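Local atomic coordinates of M32 carboxypeptidase (PDB entry 7A03), a protein that probably acts as a metal-dependent carboxypeptidase of family M32, cleaving residues from the C-terminal ends of peptides. Residues T239-P244 against L273-L278; K100-L105 against T147-Y152; P346-T351 against E397-T402; F206-Q211 against I253-F258. All coordinates share one frame; numbering follows the deposited sequence.

In the fold
The fold of this largely helical protein places four separate contacts in different parts of the chain. Interactions 1 and 4 alternate along the chain and bracket one helix: the second segment of interaction 4 leads into helix 258-277, and that of interaction 1 takes in its last turn. Their centres lie 27 Å apart. This helix carries an HExxH pattern, consistent with the metal site of the family, although no metal is bound to it here; E275 of interaction 1 lies near that pattern without touching it. Interaction 3 comes within about 10 Å of interaction 4, nearest atoms, whereas interactions 2 and 4 sit on opposite sides of the chain's centre, 49 Å between centres. None of the four touches another.

Interaction 1. Residues T239-P244 against L273-L278; sequences TTSFNP and LYEQGL
Two torsions bring the E275 carboxylate to the strand: CG stands anti to the carbonyl carbon (chi1 -70°), and the chain then bends at chi2 (-71°). S241 answers by placing OG in the crowded position between backbone N and carbonyl carbon. S241 OG then donates to E275 OE1 over 2.7 Å, arriving well above the carboxylate plane, 57° out of it. The other oxygen, OE2, is hydrogen-bonded to NE2 of H296, so both ends of the carboxylate are held. An alanine in place of E275 would remove the carboxylate and would probably leave the S241 hydroxyl and H296 without these partners. In the fold, an outermost strand of a small mixed sheet thus meets the last turn of helix 258-277, the helix bearing the HExxH pattern; T239 OG1 is hydrogen-bonded to E268 of that pattern. Beyond the strand, the P244 ring lies against the chain leaving the helix, with P244 CB 3.4 Å from L278 O. P244 CB also approaches E275 O at 3.7 Å. A single water joins the two backbones, donating to P244 O at 2.7 Å and to Q276 O at 2.9 Å.

Interaction 2. Residues K100-L105 against T147-Y152; sequences KYPASL and TTVLGY
Helices 103-126 and 129-150 form a helical hairpin, and this contact lies at the end away from their short connection, where the start of the first helix meets the finish of the second. V149 points at the opposing segment and spreads its two methyl groups. With CG1 anti to the backbone N (chi1 161°), that methyl lies over one face of the Y101 ring and also meets the backbone, V149 CG1 to K100 O being 3.6 Å. The second methyl turns to the helix start: V149 CG2 meets L105 CD2 tip to tip at 3.8 Å and P102 CD, likewise tip to tip, at 4.0 Å. P102 holds the N-cap position there. L150 crosses the tyrosine obliquely, bringing its CD2 to 3.6 Å from Y101 OH; the hydroxyl itself is hydrogen-bonded to E146 and K97, so a polar tip is held beside an apolar side chain. On the solvent side, K100 stretches its extended chain past the backbone of L150. Helix 129-150 then stops at G151, whose positive phi (84°), with its psi, would press any CB against the preceding carbonyl oxygen, while G151 N donates to T147 O at 3.0 Å.

Interaction 3. Residues P346-T351 against E397-T402; sequences PSLIRT and EVPNDT
N400 OD1 is gripped twice: by the hydroxyl of T402, with T402 OG1 donating to N400 OD1 over 2.9 Å, and by the backbone N of Q403. The T402 hydroxyl approaches from above the amide carbonyl plane, 36° out of it. These local bonds brace the bend of segment 397-402, one of two loops that meet here near the surface of the helical fold; it follows helix 382-394, and its partner follows helix 334-341. Between the segments the main work falls to L348. Its CG sits anti to the carbonyl carbon (chi1 -69°), so that the branched end faces the other loop and straddles two neighbouring residues. L348 CD2 crosses V398 obliquely, 3.7 Å from V398 CG2, while L348 CD1 meets P399 CD tip to tip, also at 3.7 Å. I349 adds a more distant touch, its CD1 lying 4.4 Å from T402 O. The touch between the two segments thus rests mainly on methyl and methylene groups and is undirected; directional links come from further along the loop that contains 397-402, where the Q407 amide is hydrogen-bonded to L348 O and R350 N, and D408 forms a salt bridge with R350.

Interaction 4. Residues F206-Q211 against I253-F258; sequences FDRDKQ and IDENDF
The tight side of this contact is aromatic. F258 sets its CB squarely over the centre of the F206 ring, 3.7 Å from the centroid in a CH-pi contact, while the two rings lie obliquely, their planes 31° apart. Beside them F206 N donates to E255 O over 2.7 Å, almost straight at 173°. Q211, its chain extended beyond CG, reaches across and spends both amide hydrogens on backbone carbonyls: Q211 NE2 meets F206 O at 2.9 Å and D254 O at 3.1 Å, both close to its amide plane. Waters enter here too, two of them donating to Q211 OE1. Replacing Q211 with alanine would remove both donated bonds and would probably loosen the pairing of the helix start with the turn. The other side is looser. The extended R208 lays its guanidinium over I253; R208 NH1 stays 4.5 Å from E255 OE2, beyond a salt bridge, and R208 NH2 and I253 N share a water. Structurally, the N-terminus of helix 208-222, capped by D207, is clasped to the type I turn 254-257 that leads into helix 258-277. The amide bonds of Q211 themselves carry no charge, whereas the D207 cap does involve a carboxylate.

Interaction 1. Residues T239-P244 against L273-L278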
loop_
_atom_site.group_PDB
_atom_site.type_symbol
_atom_site.label_atom_id
_atom_site.label_comp_id
_atom_site.label_asym_id
_atom_site.label_seq_id
_atom_site.Cartn_x
_atom_site.Cartn_y
_atom_site.Cartn_z
ATOM N N THR A 239 1.868 8.053 4.899
ATOM C CA THR A 239 2.552 7.828 6.158
ATOM C C THR A 239 4.041 7.737 5.860
ATOM O O THR A 239 4.448 7.104 4.879
ATOM C CB THR A 239 2.061 6.512 6.806
ATOM O OG1 THR A 239 0.674 6.636 7.129
ATOM C CG2 THR A 239 2.822 6.204 8.083
ATOM N N THR A 240 4.863 8.377 6.698
ATOM C CA THR A 240 6.310 8.303 6.557
ATOM C C THR A 240 6.931 8.194 7.935
ATOM O O THR A 240 6.494 8.852 8.886
ATOM C CB THR A 240 6.870 9.516 5.796
ATOM O OG1 THR A 240 8.261 9.298 5.489
ATOM C CG2 THR A 240 6.735 10.811 6.611
ATOM N N SER A 241 7.952 7.362 8.054
ATOM C CA SER A 241 8.651 7.190 9.316
ATOM C C SER A 241 10.112 7.590 9.152
ATOM O O SER A 241 10.784 7.158 8.205
ATOM C CB SER A 241 8.547 5.752 9.811
ATOM O OG SER A 241 9.201 4.877 8.915
ATOM N N PHE A 242 10.594 8.424 10.070
ATOM C CA PHE A 242 12.002 8.807 10.137
ATOM C C PHE A 242 12.772 7.942 11.119
ATOM O O PHE A 242 14.003 8.054 11.209
ATOM C CB PHE A 242 12.145 10.289 10.543
ATOM C CG PHE A 242 11.307 11.233 9.722
ATOM C CD1 PHE A 242 10.990 10.935 8.400
ATOM C CD2 PHE A 242 10.839 12.417 10.263
ATOM C CE1 PHE A 242 10.204 11.779 7.647
ATOM C CE2 PHE A 242 10.071 13.288 9.504
ATOM C CZ PHE A 242 9.746 12.974 8.193
ATOM N N ASN A 243 12.058 7.081 11.847
ATOM C CA ASN A 243 12.439 6.157 12.906
ATOM C C ASN A 243 11.135 5.817 13.630
ATOM O O ASN A 243 10.123 6.506 13.433
ATOM C CB ASN A 243 13.481 6.779 13.853
ATOM C CG ASN A 243 12.971 8.057 14.526
ATOM O OD1 ASN A 243 12.301 8.000 15.548
ATOM N ND2 ASN A 243 13.324 9.215 13.959
ATOM N N PRO A 244 11.104 4.790 14.476
ATOM C CA PRO A 244 9.826 4.428 15.126
ATOM C C PRO A 244 9.276 5.496 16.062
ATOM O O PRO A 244 8.081 5.446 16.421
ATOM C CB PRO A 244 10.164 3.128 15.867
ATOM C CG PRO A 244 11.382 2.579 15.136
ATOM C CD PRO A 244 12.164 3.803 14.748
ATOM N N LEU A 273 0.593 2.972 13.003
ATOM C CA LEU A 273 0.686 2.115 14.176
ATOM C C LEU A 273 1.704 1.010 13.939
ATOM O O LEU A 273 2.460 0.633 14.851
ATOM C CB LEU A 273 -0.683 1.516 14.513
ATOM C CG LEU A 273 -1.752 2.486 15.004
ATOM C CD1 LEU A 273 -3.124 1.807 14.950
ATOM C CD2 LEU A 273 -1.438 2.992 16.426
ATOM N N TYR A 274 1.730 0.469 12.710
ATOM C CA TYR A 274 2.774 -0.493 12.373
ATOM C C TYR A 274 4.164 0.120 12.542
ATOM O O TYR A 274 5.037 -0.459 13.204
ATOM C CB TYR A 274 2.577 -0.947 10.922
ATOM C CG TYR A 274 3.393 -2.130 10.441
ATOM C CD1 TYR A 274 4.227 -2.850 11.295
ATOM C CD2 TYR A 274 3.273 -2.554 9.119
ATOM C CE1 TYR A 274 4.935 -3.961 10.832
ATOM C CE2 TYR A 274 3.971 -3.669 8.647
ATOM C CZ TYR A 274 4.794 -4.367 9.515
ATOM O OH TYR A 274 5.470 -5.470 9.029
ATOM N N GLU A 275 4.399 1.275 11.905
ATOM C CA GLU A 275 5.726 1.897 11.979
ATOM C C GLU A 275 6.130 2.225 13.420
ATOM O O GLU A 275 7.302 2.057 13.798
ATOM C CB GLU A 275 5.777 3.142 11.105
ATOM C CG GLU A 275 5.734 2.819 9.612
ATOM C CD GLU A 275 7.027 2.174 9.122
ATOM O OE1 GLU A 275 8.111 2.539 9.617
ATOM O OE2 GLU A 275 6.987 1.309 8.218
ATOM N N GLN A 276 5.176 2.659 14.244
ATOM C CA GLN A 276 5.477 2.964 15.642
ATOM C C GLN A 276 5.729 1.703 16.456
ATOM O O GLN A 276 6.235 1.798 17.586
ATOM C CB GLN A 276 4.382 3.824 16.279
ATOM C CG GLN A 276 4.382 5.249 15.755
ATOM C CD GLN A 276 3.436 6.171 16.516
ATOM O OE1 GLN A 276 2.422 5.734 17.042
ATOM N NE2 GLN A 276 3.762 7.455 16.567
ATOM N N GLY A 277 5.375 0.533 15.922
ATOM C CA GLY A 277 5.643 -0.711 16.614
ATOM C C GLY A 277 6.909 -1.454 16.230
ATOM O O GLY A 277 7.230 -2.472 16.854
ATOM N N LEU A 278 7.657 -0.970 15.241
ATOM C CA LEU A 278 8.923 -1.605 14.895
ATOM C C LEU A 278 9.977 -1.272 15.957
ATOM O O LEU A 278 9.960 -0.185 16.539
ATOM C CB LEU A 278 9.395 -1.133 13.515
ATOM C CG LEU A 278 8.492 -1.575 12.355
ATOM C CD1 LEU A 278 8.630 -0.680 11.130
ATOM C CD2 LEU A 278 8.725 -3.032 11.988
HETATM O O HOH W 1 6.995 4.348 18.689
#

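Interaction 2. Residues K100-L105 against T147-Y152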
loop_
_atom_site.group_PDB
_atom_site.type_symbol
_atom_site.label_atom_id
_atom_site.label_comp_id
_atom_site.label_asym_id
_atom_site.label_seq_id
_atom_site.Cartn_x
_atom_site.Cartn_y
_atom_site.Cartn_z
ATOM N N LYS A 100 23.664 -7.796 -9.387
ATOM C CA LYS A 100 23.256 -8.488 -10.612
ATOM C C LYS A 100 23.227 -7.569 -11.844
ATOM O O LYS A 100 23.428 -8.048 -12.966
ATOM C CB LYS A 100 21.899 -9.173 -10.417
ATOM C CG LYS A 100 21.973 -10.478 -9.645
ATOM C CD LYS A 100 20.582 -10.963 -9.245
ATOM C CE LYS A 100 20.657 -12.077 -8.206
ATOM N NZ LYS A 100 19.440 -12.120 -7.344
ATOM N N TYR A 101 22.977 -6.270 -11.676
ATOM C CA TYR A 101 22.645 -5.413 -12.825
ATOM C C TYR A 101 23.905 -4.914 -13.530
ATOM O O TYR A 101 24.806 -4.379 -12.871
ATOM C CB TYR A 101 21.886 -4.182 -12.375
ATOM C CG TYR A 101 20.455 -4.411 -11.973
ATOM C CD1 TYR A 101 20.150 -5.060 -10.787
ATOM C CD2 TYR A 101 19.402 -3.948 -12.763
ATOM C CE1 TYR A 101 18.841 -5.258 -10.403
ATOM C CE2 TYR A 101 18.091 -4.138 -12.383
ATOM C CZ TYR A 101 17.817 -4.797 -11.205
ATOM O OH TYR A 101 16.511 -4.987 -10.823
ATOM N N PRO A 102 23.969 -4.996 -14.855
ATOM C CA PRO A 102 25.034 -4.297 -15.585
ATOM C C PRO A 102 24.793 -2.798 -15.539
ATOM O O PRO A 102 23.652 -2.328 -15.553
ATOM C CB PRO A 102 24.891 -4.819 -17.021
ATOM C CG PRO A 102 23.907 -5.974 -16.944
ATOM C CD PRO A 102 23.043 -5.693 -15.763
ATOM N N ALA A 103 25.896 -2.042 -15.492
ATOM C CA ALA A 103 25.807 -0.588 -15.384
ATOM C C ALA A 103 25.025 0.021 -16.547
ATOM O O ALA A 103 24.258 0.979 -16.353
ATOM C CB ALA A 103 27.211 0.021 -15.267
ATOM N N SER A 104 25.191 -0.529 -17.756
ATOM C CA SER A 104 24.490 0.006 -18.921
ATOM C C SER A 104 22.980 -0.125 -18.768
ATOM O O SER A 104 22.235 0.799 -19.116
ATOM C CB SER A 104 24.962 -0.698 -20.190
ATOM O OG SER A 104 24.721 -2.088 -20.120
ATOM N N LEU A 105 22.515 -1.248 -18.212
ATOM C CA LEU A 105 21.084 -1.428 -17.973
ATOM C C LEU A 105 20.552 -0.449 -16.929
ATOM O O LEU A 105 19.465 0.115 -17.094
ATOM C CB LEU A 105 20.790 -2.869 -17.560
ATOM C CG LEU A 105 19.297 -3.134 -17.323
ATOM C CD1 LEU A 105 18.492 -2.778 -18.580
ATOM C CD2 LEU A 105 19.068 -4.590 -16.908
ATOM N N THR A 147 13.946 -8.700 -16.245
ATOM C CA THR A 147 13.550 -10.034 -15.800
ATOM C C THR A 147 14.649 -11.046 -16.081
ATOM O O THR A 147 14.929 -11.925 -15.251
ATOM C CB THR A 147 12.226 -10.503 -16.420
ATOM O OG1 THR A 147 12.417 -10.893 -17.793
ATOM C CG2 THR A 147 11.149 -9.440 -16.320
ATOM N N THR A 148 15.291 -10.939 -17.250
ATOM C CA THR A 148 16.377 -11.888 -17.515
ATOM C C THR A 148 17.585 -11.651 -16.604
ATOM O O THR A 148 18.272 -12.606 -16.225
ATOM C CB THR A 148 16.768 -11.919 -18.994
ATOM O OG1 THR A 148 17.118 -10.604 -19.437
ATOM C CG2 THR A 148 15.612 -12.439 -19.838
ATOM N N VAL A 149 17.851 -10.396 -16.235
ATOM C CA VAL A 149 18.957 -10.100 -15.321
ATOM C C VAL A 149 18.672 -10.619 -13.909
ATOM O O VAL A 149 19.560 -11.161 -13.238
ATOM C CB VAL A 149 19.274 -8.593 -15.337
ATOM C CG1 VAL A 149 20.061 -8.173 -14.093
ATOM C CG2 VAL A 149 20.018 -8.226 -16.608
ATOM N N LEU A 150 17.437 -10.455 -13.429
ATOM C CA LEU A 150 17.098 -10.870 -12.070
ATOM C C LEU A 150 16.982 -12.381 -11.945
ATOM O O LEU A 150 17.284 -12.936 -10.882
ATOM C CB LEU A 150 15.785 -10.216 -11.635
ATOM C CG LEU A 150 15.822 -8.712 -11.373
ATOM C CD1 LEU A 150 14.409 -8.147 -11.389
ATOM C CD2 LEU A 150 16.471 -8.469 -10.033
ATOM N N GLY A 151 16.544 -13.051 -13.005
ATOM C CA GLY A 151 16.261 -14.469 -12.976
ATOM C C GLY A 151 14.872 -14.757 -12.438
ATOM O O GLY A 151 14.253 -13.946 -11.750
ATOM N N TYR A 152 14.379 -15.950 -12.753
ATOM C CA TYR A 152 13.020 -16.315 -12.379
ATOM C C TYR A 152 12.787 -17.761 -12.786
ATOM O O TYR A 152 13.552 -18.354 -13.552
ATOM C CB TYR A 152 11.985 -15.437 -13.091
ATOM C CG TYR A 152 12.081 -15.520 -14.600
ATOM C CD1 TYR A 152 11.412 -16.521 -15.311
ATOM C CD2 TYR A 152 12.869 -14.623 -15.315
ATOM C CE1 TYR A 152 11.514 -16.609 -16.677
ATOM C CE2 TYR A 152 12.974 -14.704 -16.691
ATOM C CZ TYR A 152 12.291 -15.699 -17.365
ATOM O OH TYR A 152 12.386 -15.789 -18.732
#

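Interaction 3. Residues P346-T351 against E397-T402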
loop_
_atom_site.group_PDB
_atom_site.type_symbol
_atom_site.label_atom_id
_atom_site.label_comp_id
_atom_site.label_asym_id
_atom_site.label_seq_id
_atom_site.Cartn_x
_atom_site.Cartn_y
_atom_site.Cartn_z
ATOM N N PRO A 346 -19.422 -0.087 -9.621
ATOM C CA PRO A 346 -18.394 -0.136 -10.673
ATOM C C PRO A 346 -18.097 1.269 -11.180
ATOM O O PRO A 346 -19.007 2.075 -11.398
ATOM C CB PRO A 346 -19.043 -1.006 -11.753
ATOM C CG PRO A 346 -20.023 -1.866 -10.991
ATOM C CD PRO A 346 -20.561 -0.981 -9.903
ATOM N N SER A 347 -16.808 1.575 -11.323
ATOM C CA SER A 347 -16.390 2.918 -11.695
ATOM C C SER A 347 -15.062 2.849 -12.447
ATOM O O SER A 347 -14.450 1.786 -12.584
ATOM C CB SER A 347 -16.374 3.836 -10.473
ATOM O OG SER A 347 -15.433 3.389 -9.515
ATOM N N LEU A 348 -14.616 4.006 -12.931
ATOM C CA LEU A 348 -13.497 4.083 -13.863
ATOM C C LEU A 348 -12.139 4.243 -13.187
ATOM O O LEU A 348 -11.135 3.765 -13.729
ATOM C CB LEU A 348 -13.717 5.251 -14.829
ATOM C CG LEU A 348 -14.867 5.038 -15.819
ATOM C CD1 LEU A 348 -15.351 6.358 -16.390
ATOM C CD2 LEU A 348 -14.415 4.120 -16.935
ATOM N N ILE A 349 -12.086 4.891 -12.024
ATOM C CA ILE A 349 -10.836 5.316 -11.400
ATOM C C ILE A 349 -10.547 4.426 -10.200
ATOM O O ILE A 349 -11.327 4.397 -9.236
ATOM C CB ILE A 349 -10.886 6.792 -10.981
ATOM C CG1 ILE A 349 -11.245 7.672 -12.183
ATOM C CG2 ILE A 349 -9.561 7.206 -10.335
ATOM C CD1 ILE A 349 -10.241 7.588 -13.331
ATOM N N ARG A 350 -9.399 3.738 -10.244
ATOM C CA ARG A 350 -9.010 2.820 -9.175
ATOM C C ARG A 350 -8.968 3.508 -7.818
ATOM O O ARG A 350 -9.454 2.957 -6.821
ATOM C CB ARG A 350 -7.660 2.184 -9.506
ATOM C CG ARG A 350 -7.057 1.325 -8.392
ATOM C CD ARG A 350 -5.608 0.905 -8.707
ATOM N NE ARG A 350 -4.722 2.064 -8.859
ATOM C CZ ARG A 350 -4.170 2.716 -7.834
ATOM N NH1 ARG A 350 -4.395 2.318 -6.593
ATOM N NH2 ARG A 350 -3.395 3.777 -8.032
ATOM N N THR A 351 -8.386 4.712 -7.749
ATOM C CA THR A 351 -8.215 5.359 -6.452
ATOM C C THR A 351 -9.530 5.795 -5.820
ATOM O O THR A 351 -9.545 6.098 -4.624
ATOM C CB THR A 351 -7.246 6.545 -6.546
ATOM O OG1 THR A 351 -7.734 7.479 -7.523
ATOM C CG2 THR A 351 -5.846 6.056 -6.935
ATOM N N GLU A 397 -17.697 1.964 -19.536
ATOM C CA GLU A 397 -17.242 2.334 -20.879
ATOM C C GLU A 397 -16.329 3.544 -20.739
ATOM O O GLU A 397 -16.799 4.675 -20.576
ATOM C CB GLU A 397 -18.415 2.637 -21.814
ATOM C CG GLU A 397 -19.287 1.438 -22.128
ATOM C CD GLU A 397 -20.105 0.997 -20.932
ATOM O OE1 GLU A 397 -20.786 1.857 -20.328
ATOM O OE2 GLU A 397 -20.046 -0.205 -20.590
ATOM N N VAL A 398 -15.025 3.297 -20.804
ATOM C CA VAL A 398 -13.992 4.322 -20.674
ATOM C C VAL A 398 -14.199 5.429 -21.704
ATOM O O VAL A 398 -14.199 5.154 -22.913
ATOM C CB VAL A 398 -12.591 3.703 -20.793
ATOM C CG1 VAL A 398 -11.545 4.796 -20.806
ATOM C CG2 VAL A 398 -12.335 2.738 -19.642
ATOM N N PRO A 399 -14.356 6.695 -21.272
ATOM C CA PRO A 399 -14.714 7.768 -22.212
ATOM C C PRO A 399 -13.519 8.466 -22.846
ATOM O O PRO A 399 -13.645 9.052 -23.925
ATOM C CB PRO A 399 -15.514 8.733 -21.330
ATOM C CG PRO A 399 -14.885 8.581 -19.972
ATOM C CD PRO A 399 -14.461 7.131 -19.868
ATOM N N ASN A 400 -12.370 8.434 -22.179
ATOM C CA ASN A 400 -11.139 9.002 -22.711
ATOM C C ASN A 400 -9.971 8.369 -21.966
ATOM O O ASN A 400 -10.155 7.628 -20.998
ATOM C CB ASN A 400 -11.124 10.529 -22.588
ATOM C CG ASN A 400 -11.447 11.000 -21.186
ATOM O OD1 ASN A 400 -10.647 10.836 -20.266
ATOM N ND2 ASN A 400 -12.626 11.588 -21.018
ATOM N N ASP A 401 -8.758 8.684 -22.425
ATOM C CA ASP A 401 -7.578 7.980 -21.928
ATOM C C ASP A 401 -7.193 8.377 -20.503
ATOM O O ASP A 401 -6.669 7.540 -19.760
ATOM C CB ASP A 401 -6.413 8.155 -22.896
ATOM C CG ASP A 401 -6.563 7.302 -24.135
ATOM O OD1 ASP A 401 -7.301 6.291 -24.080
ATOM O OD2 ASP A 401 -5.950 7.637 -25.173
ATOM N N THR A 402 -7.424 9.629 -20.094
ATOM C CA THR A 402 -7.130 9.978 -18.705
ATOM C C THR A 402 -8.066 9.263 -17.734
ATOM O O THR A 402 -7.686 9.006 -16.588
ATOM C CB THR A 402 -7.132 11.495 -18.480
ATOM O OG1 THR A 402 -8.409 12.039 -18.828
ATOM C CG2 THR A 402 -6.052 12.165 -19.320
#

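Interaction 4. Residues F206-Q211 against I253-F258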
loop_
_atom_site.group_PDB
_atom_site.type_symbol
_atom_site.label_atom_id
_atom_site.label_comp_id
_atom_site.label_asym_id
_atom_site.label_seq_id
_atom_site.Cartn_x
_atom_site.Cartn_y
_atom_site.Cartn_z
ATOM N N PHE A 206 -19.410 19.864 5.710
ATOM C CA PHE A 206 -18.841 19.363 6.959
ATOM C C PHE A 206 -17.665 20.252 7.350
ATOM O O PHE A 206 -16.601 20.192 6.722
ATOM C CB PHE A 206 -18.423 17.896 6.817
ATOM C CG PHE A 206 -19.584 16.941 6.741
ATOM C CD1 PHE A 206 -20.241 16.729 5.541
ATOM C CD2 PHE A 206 -20.021 16.261 7.874
ATOM C CE1 PHE A 206 -21.321 15.850 5.464
ATOM C CE2 PHE A 206 -21.092 15.362 7.810
ATOM C CZ PHE A 206 -21.743 15.165 6.600
ATOM N N ASP A 207 -17.867 21.060 8.395
ATOM C CA ASP A 207 -16.884 22.055 8.830
ATOM C C ASP A 207 -15.465 21.502 8.876
ATOM O O ASP A 207 -15.201 20.459 9.484
ATOM C CB ASP A 207 -17.282 22.596 10.210
ATOM C CG ASP A 207 -16.303 23.635 10.738
ATOM O OD1 ASP A 207 -16.375 24.789 10.277
ATOM O OD2 ASP A 207 -15.472 23.306 11.619
ATOM N N ARG A 208 -14.541 22.249 8.266
ATOM C CA ARG A 208 -13.169 21.774 8.111
ATOM C C ARG A 208 -12.480 21.585 9.456
ATOM O O ARG A 208 -11.773 20.589 9.662
ATOM C CB ARG A 208 -12.381 22.761 7.246
ATOM C CG ARG A 208 -10.901 22.460 7.155
ATOM C CD ARG A 208 -10.194 23.463 6.268
ATOM N NE ARG A 208 -8.882 22.971 5.859
ATOM C CZ ARG A 208 -8.659 22.278 4.746
ATOM N NH1 ARG A 208 -9.664 21.996 3.927
ATOM N NH2 ARG A 208 -7.433 21.867 4.452
ATOM N N ASP A 209 -12.649 22.536 10.376
ATOM C CA ASP A 209 -11.969 22.428 11.665
ATOM C C ASP A 209 -12.524 21.266 12.481
ATOM O O ASP A 209 -11.767 20.566 13.171
ATOM C CB ASP A 209 -12.060 23.757 12.427
ATOM C CG ASP A 209 -11.106 24.810 11.877
ATOM O OD1 ASP A 209 -10.305 24.488 10.966
ATOM O OD2 ASP A 209 -11.154 25.962 12.357
ATOM N N LYS A 210 -13.839 21.030 12.387
ATOM C CA LYS A 210 -14.432 19.870 13.042
ATOM C C LYS A 210 -13.915 18.570 12.432
ATOM O O LYS A 210 -13.596 17.626 13.159
ATOM C CB LYS A 210 -15.957 19.933 12.957
ATOM C CG LYS A 210 -16.618 20.944 13.905
ATOM C CD LYS A 210 -18.107 21.058 13.582
ATOM C CE LYS A 210 -18.906 21.590 14.754
ATOM N NZ LYS A 210 -18.190 22.693 15.448
ATOM N N GLN A 211 -13.799 18.504 11.107
ATOM C CA GLN A 211 -13.213 17.307 10.505
ATOM C C GLN A 211 -11.781 17.092 10.985
ATOM O O GLN A 211 -11.380 15.964 11.315
ATOM C CB GLN A 211 -13.262 17.381 8.981
ATOM C CG GLN A 211 -14.654 17.268 8.398
ATOM C CD GLN A 211 -14.606 16.919 6.941
ATOM O OE1 GLN A 211 -14.150 15.838 6.576
ATOM N NE2 GLN A 211 -15.049 17.829 6.091
ATOM N N ILE A 253 -8.761 17.279 3.542
ATOM C CA ILE A 253 -10.131 17.529 3.965
ATOM C C ILE A 253 -10.918 18.069 2.783
ATOM O O ILE A 253 -10.473 19.012 2.120
ATOM C CB ILE A 253 -10.172 18.523 5.136
ATOM C CG1 ILE A 253 -9.475 17.939 6.356
ATOM C CG2 ILE A 253 -11.629 18.890 5.476
ATOM C CD1 ILE A 253 -9.122 18.967 7.382
ATOM N N ASP A 254 -12.094 17.482 2.533
ATOM C CA ASP A 254 -13.078 18.019 1.593
ATOM C C ASP A 254 -14.277 18.441 2.432
ATOM O O ASP A 254 -14.941 17.589 3.035
ATOM C CB ASP A 254 -13.483 16.976 0.548
ATOM C CG ASP A 254 -14.306 17.567 -0.583
ATOM O OD1 ASP A 254 -15.000 18.574 -0.348
ATOM O OD2 ASP A 254 -14.260 17.030 -1.715
ATOM N N GLU A 255 -14.556 19.747 2.493
ATOM C CA GLU A 255 -15.695 20.194 3.294
ATOM C C GLU A 255 -17.040 19.763 2.724
ATOM O O GLU A 255 -18.048 19.881 3.428
ATOM C CB GLU A 255 -15.733 21.714 3.482
ATOM C CG GLU A 255 -14.480 22.355 4.017
ATOM C CD GLU A 255 -14.427 23.836 3.694
ATOM O OE1 GLU A 255 -15.392 24.340 3.074
ATOM O OE2 GLU A 255 -13.427 24.492 4.057
ATOM N N ASN A 256 -17.090 19.287 1.482
ATOM C CA ASN A 256 -18.339 18.833 0.878
ATOM C C ASN A 256 -18.333 17.342 0.574
ATOM O O ASN A 256 -19.105 16.879 -0.271
ATOM C CB ASN A 256 -18.658 19.630 -0.385
ATOM C CG ASN A 256 -18.673 21.122 -0.131
ATOM O OD1 ASN A 256 -19.483 21.624 0.650
ATOM N ND2 ASN A 256 -17.766 21.836 -0.779
ATOM N N ASP A 257 -17.475 16.578 1.237
ATOM C CA ASP A 257 -17.464 15.132 1.053
ATOM C C ASP A 257 -16.888 14.516 2.320
ATOM O O ASP A 257 -15.667 14.408 2.473
ATOM C CB ASP A 257 -16.663 14.734 -0.175
ATOM C CG ASP A 257 -16.803 13.270 -0.500
ATOM O OD1 ASP A 257 -17.383 12.529 0.328
ATOM O OD2 ASP A 257 -16.344 12.862 -1.592
ATOM N N PHE A 258 -17.778 14.097 3.212
ATOM C CA PHE A 258 -17.353 13.503 4.462
ATOM C C PHE A 258 -16.645 12.162 4.269
ATOM O O PHE A 258 -15.925 11.723 5.172
ATOM C CB PHE A 258 -18.563 13.341 5.395
ATOM C CG PHE A 258 -18.195 12.932 6.784
ATOM C CD1 PHE A 258 -17.576 13.830 7.646
ATOM C CD2 PHE A 258 -18.446 11.647 7.237
ATOM C CE1 PHE A 258 -17.228 13.444 8.938
ATOM C CE2 PHE A 258 -18.103 11.261 8.528
ATOM C CZ PHE A 258 -17.495 12.162 9.376
HETATM O O HOH W 2 -7.160 19.532 2.587
HETATM O O HOH W 3 -14.389 13.016 6.996
HETATM O O HOH W 4 -13.334 15.122 3.930
#